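Local coordinates for DsrH (Allochromatium vinosum, PDB 2HY5), which forms one subunit of the DsrEFH complex of a sulfur bacterium and probably takes part, with DsrE and DsrF, in handling or transferring sulfur, at residues I3-N8 and A28-E34; V7-F12 and D35-A39; L21-T25 and A53-L57; V50-L54 and I77-S81. One frame throughout, in Å; residues are numbered along the deposited sequence.

Contact 1: residues I3-N8 and A28-E34; sequences ILHTVN and ASVLLFE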
loop_
_atom_site.group_PDB
_atom_site.type_symbol
_atom_site.label_atom_id
_atom_site.label_comp_id
_atom_site.label_asym_id
_atom_site.label_seq_id
_atom_site.Cartn_x
_atom_site.Cartn_y
_atom_site.Cartn_z
ATOM N N ILE C 3 0.395 -26.111 5.153
ATOM C CA ILE C 3 0.826 -24.746 4.873
ATOM C C ILE C 3 0.290 -23.802 5.933
ATOM O O ILE C 3 -0.839 -23.956 6.398
ATOM C CB ILE C 3 0.278 -24.234 3.517
ATOM C CG1 ILE C 3 0.809 -25.096 2.373
ATOM C CG2 ILE C 3 0.659 -22.768 3.316
ATOM C CD1 ILE C 3 0.216 -24.732 1.025
ATOM N N LEU C 4 1.111 -22.832 6.320
ATOM C CA LEU C 4 0.670 -21.811 7.252
ATOM C C LEU C 4 0.455 -20.594 6.371
ATOM O O LEU C 4 1.403 -20.072 5.780
ATOM C CB LEU C 4 1.733 -21.468 8.301
ATOM C CG LEU C 4 1.396 -20.167 9.047
ATOM C CD1 LEU C 4 0.173 -20.377 9.929
ATOM C CD2 LEU C 4 2.586 -19.701 9.873
ATOM N N HIS C 5 -0.793 -20.161 6.257
ATOM C CA HIS C 5 -1.112 -18.984 5.459
ATOM C C HIS C 5 -1.118 -17.785 6.393
ATOM O O HIS C 5 -1.641 -17.864 7.507
ATOM C CB HIS C 5 -2.504 -19.123 4.839
ATOM C CG HIS C 5 -2.657 -20.314 3.948
ATOM N ND1 HIS C 5 -2.383 -20.275 2.597
ATOM C CD2 HIS C 5 -3.048 -21.584 4.213
ATOM C CE1 HIS C 5 -2.599 -21.465 2.069
ATOM N NE2 HIS C 5 -3.004 -22.280 3.028
ATOM N N THR C 6 -0.533 -16.673 5.957
ATOM C CA THR C 6 -0.546 -15.476 6.785
ATOM C C THR C 6 -1.363 -14.409 6.068
ATOM O O THR C 6 -1.234 -14.222 4.856
ATOM C CB THR C 6 0.879 -14.935 7.061
ATOM O OG1 THR C 6 1.515 -14.584 5.826
ATOM C CG2 THR C 6 1.719 -15.984 7.788
ATOM N N VAL C 7 -2.225 -13.734 6.818
ATOM C CA VAL C 7 -3.073 -12.678 6.260
ATOM C C VAL C 7 -2.891 -11.446 7.132
ATOM O O VAL C 7 -3.204 -11.480 8.324
ATOM C CB VAL C 7 -4.560 -13.093 6.268
ATOM C CG1 VAL C 7 -5.422 -11.956 5.734
ATOM C CG2 VAL C 7 -4.754 -14.346 5.421
ATOM N N ASN C 8 -2.397 -10.358 6.545
ATOM C CA ASN C 8 -2.157 -9.147 7.326
ATOM C C ASN C 8 -3.019 -7.949 6.970
ATOM O O ASN C 8 -2.807 -6.865 7.502
ATOM C CB ASN C 8 -0.689 -8.733 7.213
ATOM C CG ASN C 8 -0.331 -8.235 5.824
ATOM O OD1 ASN C 8 0.611 -7.461 5.653
ATOM N ND2 ASN C 8 -1.075 -8.688 4.821
ATOM N N ALA C 28 -4.824 -27.132 6.915
ATOM C CA ALA C 28 -3.929 -25.984 6.858
ATOM C C ALA C 28 -4.205 -25.024 8.008
ATOM O O ALA C 28 -5.255 -25.085 8.652
ATOM C CB ALA C 28 -4.093 -25.261 5.525
ATOM N N SER C 29 -3.253 -24.138 8.266
ATOM C CA SER C 29 -3.407 -23.157 9.324
ATOM C C SER C 29 -3.391 -21.761 8.724
ATOM O O SER C 29 -2.752 -21.523 7.701
ATOM C CB SER C 29 -2.283 -23.292 10.350
ATOM O OG SER C 29 -2.355 -24.538 11.019
ATOM N N VAL C 30 -4.111 -20.848 9.361
ATOM C CA VAL C 30 -4.173 -19.472 8.907
ATOM C C VAL C 30 -3.922 -18.561 10.099
ATOM O O VAL C 30 -4.547 -18.711 11.152
ATOM C CB VAL C 30 -5.560 -19.132 8.305
ATOM C CG1 VAL C 30 -5.583 -17.685 7.850
ATOM C CG2 VAL C 30 -5.869 -20.049 7.132
ATOM N N LEU C 31 -2.989 -17.629 9.938
ATOM C CA LEU C 31 -2.679 -16.684 10.998
ATOM C C LEU C 31 -3.038 -15.284 10.559
ATOM O O LEU C 31 -2.605 -14.816 9.499
ATOM C CB LEU C 31 -1.192 -16.711 11.365
ATOM C CG LEU C 31 -0.805 -15.591 12.345
ATOM C CD1 LEU C 31 -1.423 -15.862 13.716
ATOM C CD2 LEU C 31 0.701 -15.495 12.458
ATOM N N LEU C 32 -3.826 -14.621 11.389
ATOM C CA LEU C 32 -4.253 -13.259 11.131
ATOM C C LEU C 32 -3.391 -12.346 11.989
ATOM O O LEU C 32 -3.336 -12.508 13.207
ATOM C CB LEU C 32 -5.717 -13.097 11.532
ATOM C CG LEU C 32 -6.699 -14.069 10.870
ATOM C CD1 LEU C 32 -8.071 -13.959 11.545
ATOM C CD2 LEU C 32 -6.792 -13.756 9.381
ATOM N N PHE C 33 -2.692 -11.408 11.359
ATOM C CA PHE C 33 -1.884 -10.478 12.130
ATOM C C PHE C 33 -1.980 -9.094 11.497
ATOM O O PHE C 33 -2.534 -8.950 10.410
ATOM C CB PHE C 33 -0.433 -10.979 12.296
ATOM C CG PHE C 33 0.403 -10.943 11.044
ATOM C CD1 PHE C 33 0.054 -11.686 9.921
ATOM C CD2 PHE C 33 1.585 -10.207 11.016
ATOM C CE1 PHE C 33 0.872 -11.701 8.792
ATOM C CE2 PHE C 33 2.408 -10.217 9.893
ATOM C CZ PHE C 33 2.052 -10.965 8.779
ATOM N N GLU C 34 -1.476 -8.078 12.187
ATOM C CA GLU C 34 -1.589 -6.708 11.705
ATOM C C GLU C 34 -3.082 -6.419 11.530
ATOM O O GLU C 34 -3.884 -6.776 12.391
ATOM C CB GLU C 34 -0.822 -6.524 10.388
ATOM C CG GLU C 34 0.689 -6.553 10.576
ATOM C CD GLU C 34 1.464 -6.269 9.302
ATOM O OE1 GLU C 34 0.895 -5.648 8.380
ATOM O OE2 GLU C 34 2.650 -6.656 9.231
HETATM O O HOH W 1 -1.625 -4.485 7.791
#

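Contact 2: residues V7-F12 and D35-A39; sequences VNKSPF and DGIYA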
loop_
_atom_site.group_PDB
_atom_site.type_symbol
_atom_site.label_atom_id
_atom_site.label_comp_id
_atom_site.label_asym_id
_atom_site.label_seq_id
_atom_site.Cartn_x
_atom_site.Cartn_y
_atom_site.Cartn_z
ATOM N N VAL C 7 -2.225 -13.734 6.818
ATOM C CA VAL C 7 -3.073 -12.678 6.260
ATOM C C VAL C 7 -2.891 -11.446 7.132
ATOM O O VAL C 7 -3.204 -11.480 8.324
ATOM C CB VAL C 7 -4.560 -13.093 6.268
ATOM C CG1 VAL C 7 -5.422 -11.956 5.734
ATOM C CG2 VAL C 7 -4.754 -14.346 5.421
ATOM N N ASN C 8 -2.397 -10.358 6.545
ATOM C CA ASN C 8 -2.157 -9.147 7.326
ATOM C C ASN C 8 -3.019 -7.949 6.970
ATOM O O ASN C 8 -2.807 -6.865 7.502
ATOM C CB ASN C 8 -0.689 -8.733 7.213
ATOM C CG ASN C 8 -0.331 -8.235 5.824
ATOM O OD1 ASN C 8 0.611 -7.461 5.653
ATOM N ND2 ASN C 8 -1.075 -8.688 4.821
ATOM N N LYS C 9 -3.979 -8.139 6.073
ATOM C CA LYS C 9 -4.842 -7.043 5.648
ATOM C C LYS C 9 -6.283 -7.216 6.101
ATOM O O LYS C 9 -6.785 -8.332 6.203
ATOM C CB LYS C 9 -4.791 -6.913 4.124
ATOM C CG LYS C 9 -3.886 -5.802 3.621
ATOM C CD LYS C 9 -2.537 -5.808 4.310
ATOM C CE LYS C 9 -1.670 -4.641 3.864
ATOM N NZ LYS C 9 -2.237 -3.309 4.200
ATOM N N SER C 10 -6.939 -6.091 6.364
ATOM C CA SER C 10 -8.328 -6.080 6.796
ATOM C C SER C 10 -9.225 -6.751 5.761
ATOM O O SER C 10 -9.074 -6.528 4.558
ATOM C CB SER C 10 -8.794 -4.637 7.007
ATOM O OG SER C 10 -10.202 -4.569 7.108
ATOM N N PRO C 11 -10.171 -7.586 6.218
ATOM C CA PRO C 11 -11.091 -8.282 5.319
ATOM C C PRO C 11 -12.122 -7.320 4.732
ATOM O O PRO C 11 -12.829 -7.655 3.787
ATOM C CB PRO C 11 -11.720 -9.334 6.228
ATOM C CG PRO C 11 -11.759 -8.635 7.548
ATOM C CD PRO C 11 -10.387 -7.998 7.617
ATOM N N PHE C 12 -12.203 -6.122 5.303
ATOM C CA PHE C 12 -13.148 -5.118 4.825
ATOM C C PHE C 12 -12.441 -4.190 3.848
ATOM O O PHE C 12 -13.075 -3.499 3.048
ATOM C CB PHE C 12 -13.690 -4.306 6.001
ATOM C CG PHE C 12 -14.098 -5.146 7.179
ATOM C CD1 PHE C 12 -13.364 -5.111 8.360
ATOM C CD2 PHE C 12 -15.193 -5.999 7.097
ATOM C CE1 PHE C 12 -13.713 -5.918 9.442
ATOM C CE2 PHE C 12 -15.550 -6.813 8.176
ATOM C CZ PHE C 12 -14.808 -6.771 9.349
ATOM N N ASP C 35 -3.460 -5.791 10.422
ATOM C CA ASP C 35 -4.861 -5.462 10.179
ATOM C C ASP C 35 -5.746 -6.681 9.891
ATOM O O ASP C 35 -6.978 -6.573 9.867
ATOM C CB ASP C 35 -4.967 -4.453 9.031
ATOM C CG ASP C 35 -4.483 -3.063 9.424
ATOM O OD1 ASP C 35 -4.391 -2.196 8.527
ATOM O OD2 ASP C 35 -4.209 -2.819 10.625
ATOM N N GLY C 36 -5.127 -7.837 9.668
ATOM C CA GLY C 36 -5.903 -9.039 9.412
ATOM C C GLY C 36 -6.694 -9.451 10.646
ATOM O O GLY C 36 -7.668 -10.206 10.552
ATOM N N ILE C 37 -6.263 -8.949 11.804
ATOM C CA ILE C 37 -6.885 -9.227 13.106
ATOM C C ILE C 37 -8.390 -8.961 13.160
ATOM O O ILE C 37 -9.134 -9.662 13.844
ATOM C CB ILE C 37 -6.188 -8.381 14.210
ATOM C CG1 ILE C 37 -5.301 -9.282 15.058
ATOM C CG2 ILE C 37 -7.202 -7.606 15.047
ATOM C CD1 ILE C 37 -4.146 -9.842 14.307
ATOM N N TYR C 38 -8.833 -7.943 12.437
ATOM C CA TYR C 38 -10.244 -7.584 12.451
ATOM C C TYR C 38 -11.164 -8.716 11.993
ATOM O O TYR C 38 -12.319 -8.789 12.410
ATOM C CB TYR C 38 -10.457 -6.334 11.600
ATOM C CG TYR C 38 -9.736 -5.123 12.154
ATOM C CD1 TYR C 38 -8.722 -4.497 11.429
ATOM C CD2 TYR C 38 -10.077 -4.599 13.398
ATOM C CE1 TYR C 38 -8.066 -3.379 11.929
ATOM C CE2 TYR C 38 -9.429 -3.473 13.909
ATOM C CZ TYR C 38 -8.423 -2.868 13.165
ATOM O OH TYR C 38 -7.782 -1.745 13.642
ATOM N N ALA C 39 -10.650 -9.596 11.143
ATOM C CA ALA C 39 -11.444 -10.716 10.655
ATOM C C ALA C 39 -11.755 -11.722 11.765
ATOM O O ALA C 39 -12.701 -12.493 11.657
ATOM C CB ALA C 39 -10.709 -11.414 9.513
HETATM O O HOH W 2 -2.330 -2.330 6.715
#

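Contact 3: residues L21-T25 and A53-L57; sequences LKFAT and ALGKL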
loop_
_atom_site.group_PDB
_atom_site.type_symbol
_atom_site.label_atom_id
_atom_site.label_comp_id
_atom_site.label_asym_id
_atom_site.label_seq_id
_atom_site.Cartn_x
_atom_site.Cartn_y
_atom_site.Cartn_z
ATOM N N LEU C 21 -8.976 -18.082 2.282
ATOM C CA LEU C 21 -9.962 -19.071 2.702
ATOM C C LEU C 21 -10.453 -19.948 1.559
ATOM O O LEU C 21 -10.905 -21.072 1.783
ATOM C CB LEU C 21 -11.147 -18.375 3.382
ATOM C CG LEU C 21 -10.809 -17.613 4.669
ATOM C CD1 LEU C 21 -12.088 -17.075 5.289
ATOM C CD2 LEU C 21 -10.091 -18.531 5.652
ATOM N N LYS C 22 -10.366 -19.438 0.334
ATOM C CA LYS C 22 -10.796 -20.199 -0.831
ATOM C C LYS C 22 -9.778 -21.264 -1.232
ATOM O O LYS C 22 -10.150 -22.373 -1.628
ATOM C CB LYS C 22 -11.030 -19.271 -2.027
ATOM C CG LYS C 22 -11.260 -20.024 -3.328
ATOM C CD LYS C 22 -11.539 -19.096 -4.495
ATOM C CE LYS C 22 -11.685 -19.893 -5.787
ATOM N NZ LYS C 22 -12.029 -19.043 -6.959
ATOM N N PHE C 23 -8.495 -20.939 -1.120
ATOM C CA PHE C 23 -7.454 -21.876 -1.529
ATOM C C PHE C 23 -6.824 -22.724 -0.429
ATOM O O PHE C 23 -6.181 -23.729 -0.722
ATOM C CB PHE C 23 -6.359 -21.132 -2.300
ATOM C CG PHE C 23 -6.833 -20.536 -3.598
ATOM C CD1 PHE C 23 -7.181 -19.193 -3.682
ATOM C CD2 PHE C 23 -6.953 -21.329 -4.732
ATOM C CE1 PHE C 23 -7.652 -18.653 -4.874
ATOM C CE2 PHE C 23 -7.423 -20.800 -5.928
ATOM C CZ PHE C 23 -7.769 -19.459 -6.002
ATOM N N ALA C 24 -6.997 -22.331 0.828
ATOM C CA ALA C 24 -6.439 -23.106 1.934
ATOM C C ALA C 24 -7.162 -24.447 1.972
ATOM O O ALA C 24 -8.381 -24.498 1.826
ATOM C CB ALA C 24 -6.640 -22.369 3.249
ATOM N N THR C 25 -6.417 -25.530 2.167
ATOM C CA THR C 25 -7.027 -26.855 2.200
ATOM C C THR C 25 -7.129 -27.447 3.597
ATOM O O THR C 25 -6.492 -26.973 4.538
ATOM C CB THR C 25 -6.257 -27.841 1.296
ATOM O OG1 THR C 25 -4.886 -27.899 1.703
ATOM C CG2 THR C 25 -6.330 -27.394 -0.154
ATOM N N ALA C 53 -14.911 -21.465 7.890
ATOM C CA ALA C 53 -13.528 -21.880 7.677
ATOM C C ALA C 53 -13.003 -22.725 8.834
ATOM O O ALA C 53 -12.203 -23.642 8.633
ATOM C CB ALA C 53 -12.640 -20.655 7.478
ATOM N N LEU C 54 -13.452 -22.416 10.047
ATOM C CA LEU C 54 -13.031 -23.159 11.230
ATOM C C LEU C 54 -13.370 -24.635 11.078
ATOM O O LEU C 54 -12.813 -25.488 11.770
ATOM C CB LEU C 54 -13.714 -22.597 12.478
ATOM C CG LEU C 54 -13.176 -21.259 12.987
ATOM C CD1 LEU C 54 -14.081 -20.717 14.082
ATOM C CD2 LEU C 54 -11.758 -21.455 13.503
ATOM N N GLY C 55 -14.286 -24.929 10.162
ATOM C CA GLY C 55 -14.692 -26.302 9.928
ATOM C C GLY C 55 -13.622 -27.174 9.296
ATOM O O GLY C 55 -13.648 -28.392 9.453
ATOM N N LYS C 56 -12.677 -26.572 8.580
ATOM C CA LYS C 56 -11.627 -27.367 7.952
ATOM C C LYS C 56 -10.216 -26.838 8.173
ATOM O O LYS C 56 -9.240 -27.536 7.906
ATOM C CB LYS C 56 -11.892 -27.516 6.447
ATOM C CG LYS C 56 -11.488 -26.333 5.567
ATOM C CD LYS C 56 -12.287 -25.075 5.858
ATOM C CE LYS C 56 -12.358 -24.182 4.623
ATOM N NZ LYS C 56 -11.025 -23.942 3.998
ATOM N N LEU C 57 -10.109 -25.610 8.669
ATOM C CA LEU C 57 -8.808 -24.993 8.910
ATOM C C LEU C 57 -8.609 -24.655 10.381
ATOM O O LEU C 57 -9.575 -24.531 11.130
ATOM C CB LEU C 57 -8.687 -23.689 8.116
ATOM C CG LEU C 57 -8.964 -23.693 6.612
ATOM C CD1 LEU C 57 -8.944 -22.252 6.109
ATOM C CD2 LEU C 57 -7.927 -24.544 5.885
HETATM O O HOH W 3 -11.042 -23.667 1.102
#

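Contact 4: residues V50-L54 and I77-S81; sequences VTEAL and IPGIS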
loop_
_atom_site.group_PDB
_atom_site.type_symbol
_atom_site.label_atom_id
_atom_site.label_comp_id
_atom_site.label_asym_id
_atom_site.label_seq_id
_atom_site.Cartn_x
_atom_site.Cartn_y
_atom_site.Cartn_z
ATOM N N VAL C 50 -15.815 -16.780 8.203
ATOM C CA VAL C 50 -14.686 -17.172 9.037
ATOM C C VAL C 50 -15.072 -18.405 9.854
ATOM O O VAL C 50 -14.299 -19.354 9.956
ATOM C CB VAL C 50 -14.262 -16.028 9.977
ATOM C CG1 VAL C 50 -13.130 -16.493 10.891
ATOM C CG2 VAL C 50 -13.804 -14.833 9.150
ATOM N N THR C 51 -16.278 -18.393 10.412
ATOM C CA THR C 51 -16.758 -19.517 11.207
ATOM C C THR C 51 -16.796 -20.780 10.352
ATOM O O THR C 51 -16.421 -21.861 10.808
ATOM C CB THR C 51 -18.161 -19.238 11.776
ATOM O OG1 THR C 51 -18.105 -18.093 12.637
ATOM C CG2 THR C 51 -18.666 -20.438 12.569
ATOM N N GLU C 52 -17.245 -20.641 9.108
ATOM C CA GLU C 52 -17.301 -21.778 8.200
ATOM C C GLU C 52 -15.901 -22.348 7.987
ATOM O O GLU C 52 -15.721 -23.561 7.917
ATOM C CB GLU C 52 -17.896 -21.355 6.854
ATOM C CG GLU C 52 -19.329 -21.814 6.633
ATOM C CD GLU C 52 -19.444 -23.320 6.478
ATOM O OE1 GLU C 52 -19.090 -24.051 7.426
ATOM O OE2 GLU C 52 -19.889 -23.774 5.401
ATOM N N ALA C 53 -14.911 -21.465 7.890
ATOM C CA ALA C 53 -13.528 -21.880 7.677
ATOM C C ALA C 53 -13.003 -22.725 8.834
ATOM O O ALA C 53 -12.203 -23.642 8.633
ATOM C CB ALA C 53 -12.640 -20.655 7.478
ATOM N N LEU C 54 -13.452 -22.416 10.047
ATOM C CA LEU C 54 -13.031 -23.159 11.230
ATOM C C LEU C 54 -13.370 -24.635 11.078
ATOM O O LEU C 54 -12.813 -25.488 11.770
ATOM C CB LEU C 54 -13.714 -22.597 12.478
ATOM C CG LEU C 54 -13.176 -21.259 12.987
ATOM C CD1 LEU C 54 -14.081 -20.717 14.082
ATOM C CD2 LEU C 54 -11.758 -21.455 13.503
ATOM N N ILE C 77 -13.825 -14.675 17.694
ATOM C CA ILE C 77 -14.776 -15.724 17.350
ATOM C C ILE C 77 -14.259 -16.999 18.009
ATOM O O ILE C 77 -13.103 -17.379 17.813
ATOM C CB ILE C 77 -14.831 -15.946 15.825
ATOM C CG1 ILE C 77 -15.339 -14.677 15.134
ATOM C CG2 ILE C 77 -15.730 -17.136 15.499
ATOM C CD1 ILE C 77 -15.181 -14.704 13.622
ATOM N N PRO C 78 -15.102 -17.666 18.814
ATOM C CA PRO C 78 -14.684 -18.900 19.487
ATOM C C PRO C 78 -14.126 -19.915 18.496
ATOM O O PRO C 78 -14.761 -20.228 17.489
ATOM C CB PRO C 78 -15.973 -19.381 20.146
ATOM C CG PRO C 78 -16.655 -18.091 20.493
ATOM C CD PRO C 78 -16.462 -17.279 19.229
ATOM N N GLY C 79 -12.934 -20.428 18.780
ATOM C CA GLY C 79 -12.328 -21.396 17.883
ATOM C C GLY C 79 -11.018 -20.892 17.320
ATOM O O GLY C 79 -10.143 -21.678 16.953
ATOM N N ILE C 80 -10.890 -19.572 17.231
ATOM C CA ILE C 80 -9.661 -18.967 16.735
ATOM C C ILE C 80 -8.722 -18.846 17.931
ATOM O O ILE C 80 -9.045 -18.189 18.915
ATOM C CB ILE C 80 -9.919 -17.564 16.158
ATOM C CG1 ILE C 80 -10.925 -17.658 15.011
ATOM C CG2 ILE C 80 -8.611 -16.961 15.654
ATOM C CD1 ILE C 80 -11.216 -16.334 14.339
ATOM N N SER C 81 -7.564 -19.492 17.841
ATOM C CA SER C 81 -6.588 -19.476 18.923
ATOM C C SER C 81 -5.761 -18.202 18.895
ATOM O O SER C 81 -5.250 -17.822 17.847
ATOM C CB SER C 81 -5.642 -20.671 18.796
ATOM O OG SER C 81 -6.342 -21.898 18.847
#

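Contact 1: residues I3-N8 and A28-E34
Leu4 lies beside Ser29 and Val7 beside Leu32 where strands 3-7 and 29-32 run parallel, their axes 4.6 Å apart at the closest and inclined by 23°. With helix 16-23 between them they make a beta-alpha-beta unit in the five-stranded parallel sheet of this alpha/beta subunit. Five backbone bonds form the ladder: Ser29 N to Ile3 O, His5 N to Ser29 O, Leu31 N to His5 O, Val7 N to Leu31 O and Phe33 N to Val7 O. Toward helix 16-23, Val7 CB meets Leu32 CD2 at 3.9 Å. The His5 ring carries Ile3 CG2 over one face and has Ser29 O and Ala28 CB at its edge, while ND1 is bonded to Trp101. On the face bearing Leu4, that residue's CD1 reaches Ser29 CB at 3.8 Å. Phe33 holds CG between its backbone N and carbonyl carbon (chi1 71°), which brings the ring over toward residues 6-8: CE1 lies 3.7 Å from Thr6 CB, and Asn8 CB sits over one face, 4.0 Å from the centroid. With an alanine here, Asn8 CB would probably lose its aromatic cover and Thr6 CB its neighbour. Past the strands, Glu34 OE2 is bonded to Ser19 of the DsrE chain, and one water donates to both Asn8 O (2.7 Å) and Glu34 OE1 (2.8 Å).

Contact 2: residues V7-F12 and D35-A39
Pro11 lays its ring on Ala39, with CG 3.6 Å from Ala39 CB, and the same CG stands over the centre of the neighbouring Phe12 ring. Phe12 in turn brings CE1 to within 3.9 Å of Tyr38 CB, the two side chains crossing at about a right angle. This apolar corner continues into the next subunit, where the Tyr38 ring stacks on Tyr49 of the DsrF chain. Closer to the sheet the backbones themselves touch. Gly36 CA makes a CH···O contact of 3.4 Å with Lys9 O, and a side chain at this glycine would run into Val7 O, so the close approach depends on its absence. Ser10 OG, turned opposite the backbone nitrogen (chi1 166°), accepts from Phe12 N at 3.1 Å in an ST turn and is also bonded to Asp46 of the DsrF chain, two partners that probably limit rotation of the hydroxyl. Lys9 and Asp35 are linked through a water that accepts from Lys9 NZ and donates to Asp35 OD1, 2.7 Å in each case, while Asp35 OD2 forms a salt bridge with Arg69. Both segments belong to the loops that follow adjacent parallel strands: 7-12 leads from strand 3-7 into helix 16-23, and 35-39 follows strand 29-32 on the way to helix 47-53, with Ile37 turned onto strand 58-62 and helix 63-68.

Contact 3: residues L21-T25 and A53-L57
Leu57 and Leu21 cross obliquely where the last turn of helix 16-23 meets the loop that carries the chain from helix 47-53 into strand 58-62, a junction of two crossover connections of the parallel alpha/beta fold. Leu57 is the most deeply engaged. Its CD1 lies 3.9 Å from Leu21 CD2, and both of its methyls rest against Ala24 CB at 3.7 Å. Its CD2 also comes to 3.1 Å from Thr25 O, a close approach that probably restricts its turning. Leu21 uses the same CD2 a second time, against Ala53 CB at 3.8 Å, and so touches both helix 47-53 and the residue just ahead of strand 58-62. Lys56 works on the more open side. Bent at chi2 (-65°) and chi4 (-50°), its chain curves to place the ammonium near the carbonyls at the end of helix 16-23. There NZ donates to a water at 2.9 Å, and that water sits 2.7 Å from Leu21 O; the partial negative charge of the helix end would probably favour the ammonium form. Other parts of segment 21-25 serve the assembly, Lys22 forming a salt bridge with Asp85 of the DsrF chain and Thr25 OG1 bonding to Asn128 of that chain. The bend of the loop itself is held by one acceptor, Ala53 O, which takes Lys56 N at 3.0 Å and Leu57 N at 2.9 Å.

Contact 4: residues V50-L54 and I77-S81
Val50 turns CG1 onto the ends of two isoleucines of the facing loop, 3.9 Å from Ile77 CD1 and equally far from Ile80 CD1. This is the close-packed, buried half of the contact, where helix 47-53 meets the segment that leads into strand 81-83, and Val50 and Leu54 both rest on Leu59 of strand 58-62 as well. Leu54 extends the apolar patch outward with both branches. CD1 comes over the turn to 3.5 Å from Pro78 O, while CD2 lies 3.8 Å from Gly79 O and 4.2 Å from Ile80 CG1. An alanine in place of Leu54 would remove both methyls and is likely to open a gap against the turn, leaving Ile80 CG1 less well covered. The solvent side is looser. Pro78 and Gly79 are exposed at the crest of a type II beta turn, closed by Ile80 N bonding to Ile77 O at 3.2 Å; Gly79, with phi 118°, adopts a backbone shape that calls for glycine, and any CB there would also strike Leu54 CD1. At the outer side Thr51 brings OG1 to 3.8 Å from Ile77 CG2, its hydroxyl already bonded to Glu47 O a turn back in the helix. The bonds of Leu54 N and Ile80 N stay within their own segments, Ile77 bonds to Ala40 and Ser81 to strand 58-62, and the grip between helix and turn rests on hydrophobic fit.

The four contacts follow the chain through successive strand-helix connections of one parallel sheet. Contact 1 pairs two neighbouring strands, and contact 2, centred 10 Å away and sharing Val7 and Asn8, continues into the loops beyond them. Contact 3 alternates with contacts 1 and 2 along the sequence; it packs against contact 1 where His5 NE2 meets Ala24 CB and Val30 CG2 meets Leu57 CD1. Contact 4 opens after contacts 1 and 2 have closed, shares Ala53 and Leu54 with contact 3, and touches contact 2 through Ala39 O and Val50 CG2. Contacts 1, 2 and 3 also reach partner subunits, whereas contact 4 stays within the chain.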